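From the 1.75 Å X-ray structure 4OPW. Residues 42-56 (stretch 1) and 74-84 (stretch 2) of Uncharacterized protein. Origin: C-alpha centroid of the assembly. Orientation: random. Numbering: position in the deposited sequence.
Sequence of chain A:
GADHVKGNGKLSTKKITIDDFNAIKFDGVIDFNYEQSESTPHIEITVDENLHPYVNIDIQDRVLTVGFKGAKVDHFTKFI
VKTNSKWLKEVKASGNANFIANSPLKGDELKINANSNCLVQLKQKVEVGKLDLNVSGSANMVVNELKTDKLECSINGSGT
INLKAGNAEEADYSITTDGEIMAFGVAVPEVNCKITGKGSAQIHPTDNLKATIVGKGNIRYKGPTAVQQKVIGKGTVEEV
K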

# COMPACT_ATOMS: atom_id res chain seq x y z
N HIS A 42 -2.81 8.66 20.25
CA HIS A 42 -1.54 9.32 20.47
C HIS A 42 -0.70 9.26 19.21
O HIS A 42 -0.93 8.41 18.34
CB HIS A 42 -0.77 8.70 21.65
CG HIS A 42 -1.36 9.00 22.99
ND1 HIS A 42 -2.31 8.18 23.56
CD2 HIS A 42 -1.09 10.02 23.84
CE1 HIS A 42 -2.61 8.73 24.73
NE2 HIS A 42 -1.91 9.84 24.94
N ILE A 43 0.30 10.15 19.13
CA ILE A 43 1.31 10.13 18.08
C ILE A 43 2.67 10.22 18.76
O ILE A 43 2.89 11.08 19.62
CB ILE A 43 1.09 11.16 16.94
CG1 ILE A 43 2.09 10.93 15.77
CG2 ILE A 43 1.07 12.62 17.44
CD1 ILE A 43 1.63 11.49 14.41
N GLU A 44 3.56 9.29 18.41
CA GLU A 44 4.90 9.21 18.96
C GLU A 44 5.88 9.43 17.81
O GLU A 44 5.83 8.71 16.81
CB GLU A 44 5.06 7.84 19.63
CG GLU A 44 6.29 7.71 20.50
CD GLU A 44 6.30 6.43 21.32
OE1 GLU A 44 6.15 5.34 20.73
OE2 GLU A 44 6.48 6.53 22.55
N ILE A 45 6.74 10.46 17.96
CA ILE A 45 7.72 10.86 16.95
C ILE A 45 9.13 10.64 17.47
O ILE A 45 9.47 11.18 18.53
CB ILE A 45 7.55 12.37 16.53
CG1 ILE A 45 6.12 12.72 16.08
CG2 ILE A 45 8.62 12.84 15.49
CD1 ILE A 45 5.63 12.04 14.76
N THR A 46 9.95 9.93 16.68
CA THR A 46 11.38 9.78 16.93
C THR A 46 12.12 10.45 15.77
O THR A 46 11.93 10.06 14.61
CB THR A 46 11.80 8.30 17.11
OG1 THR A 46 11.01 7.73 18.13
CG2 THR A 46 13.29 8.16 17.47
N VAL A 47 12.95 11.44 16.09
CA VAL A 47 13.74 12.16 15.08
C VAL A 47 14.92 12.81 15.83
O VAL A 47 14.90 12.84 17.07
CB VAL A 47 12.84 13.18 14.29
CG1 VAL A 47 12.46 14.39 15.15
CG2 VAL A 47 13.49 13.61 12.97
N ASP A 48 15.93 13.34 15.12
CA ASP A 48 17.03 14.03 15.81
C ASP A 48 16.42 15.07 16.75
O ASP A 48 15.46 15.75 16.36
CB ASP A 48 17.98 14.70 14.81
CG ASP A 48 18.50 13.72 13.78
OD1 ASP A 48 17.67 13.21 12.98
OD2 ASP A 48 19.72 13.58 13.68
N GLU A 49 16.90 15.14 17.99
CA GLU A 49 16.29 16.02 18.99
C GLU A 49 16.08 17.47 18.51
O GLU A 49 15.03 18.05 18.80
CB GLU A 49 17.09 16.00 20.31
CG GLU A 49 18.57 16.26 20.14
CD GLU A 49 19.39 16.24 21.42
OE1 GLU A 49 19.00 15.54 22.38
OE2 GLU A 49 20.42 16.94 21.46
N ASN A 50 17.06 18.04 17.75
CA ASN A 50 16.95 19.44 17.29
C ASN A 50 15.95 19.61 16.14
O ASN A 50 15.66 20.76 15.76
CB ASN A 50 18.34 19.96 16.86
CG ASN A 50 18.89 19.25 15.64
OD1 ASN A 50 18.93 18.01 15.59
ND2 ASN A 50 19.26 20.00 14.61
N LEU A 51 15.38 18.50 15.61
CA LEU A 51 14.44 18.59 14.49
C LEU A 51 12.96 18.54 14.92
O LEU A 51 12.09 18.85 14.10
CB LEU A 51 14.73 17.49 13.45
CG LEU A 51 16.10 17.61 12.74
CD1 LEU A 51 16.28 16.48 11.71
CD2 LEU A 51 16.25 18.98 12.03
N HIS A 52 12.67 18.21 16.21
CA HIS A 52 11.27 18.16 16.68
C HIS A 52 10.50 19.48 16.40
O HIS A 52 9.33 19.37 16.00
CB HIS A 52 11.18 17.79 18.16
CG HIS A 52 11.39 16.33 18.40
ND1 HIS A 52 10.36 15.41 18.20
CD2 HIS A 52 12.50 15.67 18.79
CE1 HIS A 52 10.87 14.23 18.50
NE2 HIS A 52 12.16 14.33 18.86
N PRO A 53 11.12 20.69 16.48
CA PRO A 53 10.34 21.92 16.19
C PRO A 53 9.86 22.00 14.74
O PRO A 53 8.93 22.75 14.46
CB PRO A 53 11.35 23.05 16.47
CG PRO A 53 12.29 22.46 17.46
CD PRO A 53 12.48 21.05 16.96
N TYR A 54 10.47 21.22 13.83
CA TYR A 54 10.13 21.23 12.40
C TYR A 54 9.21 20.07 12.02
O TYR A 54 8.79 20.00 10.88
CB TYR A 54 11.41 21.20 11.53
CG TYR A 54 12.38 22.29 11.93
CD1 TYR A 54 12.10 23.63 11.67
CD2 TYR A 54 13.50 22.01 12.70
CE1 TYR A 54 12.94 24.66 12.12
CE2 TYR A 54 14.35 23.02 13.15
CZ TYR A 54 14.07 24.34 12.84
OH TYR A 54 14.91 25.36 13.25
N VAL A 55 8.85 19.22 12.98
CA VAL A 55 7.95 18.09 12.70
C VAL A 55 6.52 18.62 12.51
O VAL A 55 5.98 19.29 13.40
CB VAL A 55 8.05 16.96 13.77
CG1 VAL A 55 6.95 15.91 13.58
CG2 VAL A 55 9.43 16.30 13.70
N ASN A 56 5.95 18.34 11.32
CA ASN A 56 4.59 18.75 10.96
C ASN A 56 3.60 17.61 11.18
O ASN A 56 3.77 16.54 10.60
CB ASN A 56 4.56 19.19 9.47
CG ASN A 56 3.21 19.68 8.99
OD1 ASN A 56 2.48 20.39 9.69
ND2 ASN A 56 2.84 19.32 7.77
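Stretch 2 (74-84) DHFTKFIVKTN

Stretch 2 lies beside stretch 1 as the neighbouring strand of an antiparallel β-sheet, locked at one end by an aspartate that takes two bonds from a threonine. The strand of 80-84 runs against that of 42-46 at 172° between N-to-C directions, with axes 4.6 Å apart at their closest. Register is set by two hydrogen-bonded pairs. E44 N gives to K82 O at 2.8 Å and K82 N returns to E44 O at 2.9 Å; T46 N to I80 O and I80 N to T46 O are both 2.9 Å.

Side chains alternate accordingly. I45 and V81 share the buried face, I45 CD1 reaching V81 CG2 at 3.7 Å, and I43 CD1 meets V81 CG1 at 3.8 Å. On the more open face T46 CB sits 3.9 Å from I80 CB, while the E44 and K82 chains run alongside, OE1 of E44 3.6 Å from CD of K82.

Beyond the ladder the chain of stretch 1 turns at V47, and side chains take over. D48 OD1 accepts T77 N at 2.8 Å and D48 OD2 accepts T77 OG1 at 2.6 Å, so one carboxylate holds both backbone and hydroxyl. L51 CD1 packs on F76 CB at 3.6 Å. At the other end T83 OG1 donates to H42 O at 2.7 Å, and H42 N to N84 OD1 at 3.1 Å.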

# COMPACT_ATOMS: atom_id res chain seq x y z
N ASP A 74 17.94 19.30 5.48
CA ASP A 74 18.93 18.74 4.56
C ASP A 74 19.27 17.29 4.85
O ASP A 74 19.67 16.54 3.95
CB ASP A 74 20.23 19.57 4.62
CG ASP A 74 20.13 20.97 4.03
OD1 ASP A 74 19.21 21.21 3.21
OD2 ASP A 74 20.97 21.81 4.36
N HIS A 75 19.17 16.90 6.14
CA HIS A 75 19.44 15.53 6.57
C HIS A 75 18.84 15.26 7.93
O HIS A 75 18.88 16.12 8.82
CB HIS A 75 20.97 15.26 6.62
CG HIS A 75 21.32 13.88 7.13
ND1 HIS A 75 21.70 13.68 8.44
CD2 HIS A 75 21.25 12.68 6.50
CE1 HIS A 75 21.92 12.37 8.56
NE2 HIS A 75 21.64 11.72 7.42
N PHE A 76 18.28 14.06 8.09
CA PHE A 76 17.82 13.57 9.38
C PHE A 76 18.36 12.16 9.57
O PHE A 76 18.61 11.46 8.58
CB PHE A 76 16.29 13.65 9.55
CG PHE A 76 15.51 12.86 8.54
CD1 PHE A 76 15.20 11.52 8.77
CD2 PHE A 76 15.09 13.44 7.34
CE1 PHE A 76 14.50 10.77 7.82
CE2 PHE A 76 14.38 12.69 6.39
CZ PHE A 76 14.08 11.36 6.64
N THR A 77 18.56 11.74 10.82
CA THR A 77 19.14 10.42 11.11
C THR A 77 18.10 9.30 10.88
O THR A 77 18.38 8.30 10.22
CB THR A 77 19.69 10.42 12.55
OG1 THR A 77 20.71 11.44 12.63
CG2 THR A 77 20.29 9.05 12.97
N LYS A 78 16.90 9.49 11.44
CA LYS A 78 15.79 8.55 11.31
C LYS A 78 14.54 9.33 11.65
O LYS A 78 14.63 10.33 12.37
CB LYS A 78 15.99 7.33 12.25
CG LYS A 78 15.07 6.14 11.94
CD LYS A 78 15.64 4.84 12.47
CE LYS A 78 14.73 3.66 12.23
NZ LYS A 78 14.54 3.36 10.78
N PHE A 79 13.40 8.91 11.11
CA PHE A 79 12.12 9.59 11.37
C PHE A 79 11.07 8.48 11.54
O PHE A 79 10.69 7.83 10.56
CB PHE A 79 11.80 10.56 10.22
CG PHE A 79 10.68 11.57 10.39
CD1 PHE A 79 9.61 11.32 11.25
CD2 PHE A 79 10.63 12.71 9.60
CE1 PHE A 79 8.57 12.23 11.37
CE2 PHE A 79 9.58 13.63 9.72
CZ PHE A 79 8.56 13.38 10.61
N ILE A 80 10.69 8.22 12.80
CA ILE A 80 9.72 7.17 13.12
C ILE A 80 8.44 7.81 13.63
O ILE A 80 8.47 8.70 14.48
CB ILE A 80 10.27 6.15 14.18
CG1 ILE A 80 11.68 5.62 13.82
CG2 ILE A 80 9.27 4.98 14.41
CD1 ILE A 80 12.34 4.78 14.98
N VAL A 81 7.30 7.33 13.11
CA VAL A 81 5.97 7.75 13.52
C VAL A 81 5.25 6.51 14.05
O VAL A 81 5.22 5.47 13.38
CB VAL A 81 5.19 8.43 12.37
CG1 VAL A 81 3.76 8.80 12.81
CG2 VAL A 81 5.93 9.67 11.88
N LYS A 82 4.69 6.60 15.27
CA LYS A 82 3.87 5.54 15.83
C LYS A 82 2.53 6.17 16.23
O LYS A 82 2.51 7.06 17.08
CB LYS A 82 4.54 4.84 17.03
CG LYS A 82 3.71 3.66 17.53
CD LYS A 82 4.31 2.99 18.76
CE LYS A 82 3.28 2.13 19.45
NZ LYS A 82 3.89 1.12 20.34
N THR A 83 1.41 5.74 15.60
CA THR A 83 0.12 6.37 15.95
C THR A 83 -1.03 5.37 15.79
O THR A 83 -0.82 4.25 15.31
CB THR A 83 -0.09 7.66 15.11
OG1 THR A 83 -1.17 8.41 15.65
CG2 THR A 83 -0.28 7.38 13.62
N ASN A 84 -2.22 5.75 16.22
CA ASN A 84 -3.39 4.89 16.15
C ASN A 84 -4.64 5.74 15.88
O ASN A 84 -4.66 6.94 16.16
CB ASN A 84 -3.57 4.07 17.46
CG ASN A 84 -4.01 4.90 18.65
OD1 ASN A 84 -3.27 5.77 19.13
ND2 ASN A 84 -5.24 4.66 19.14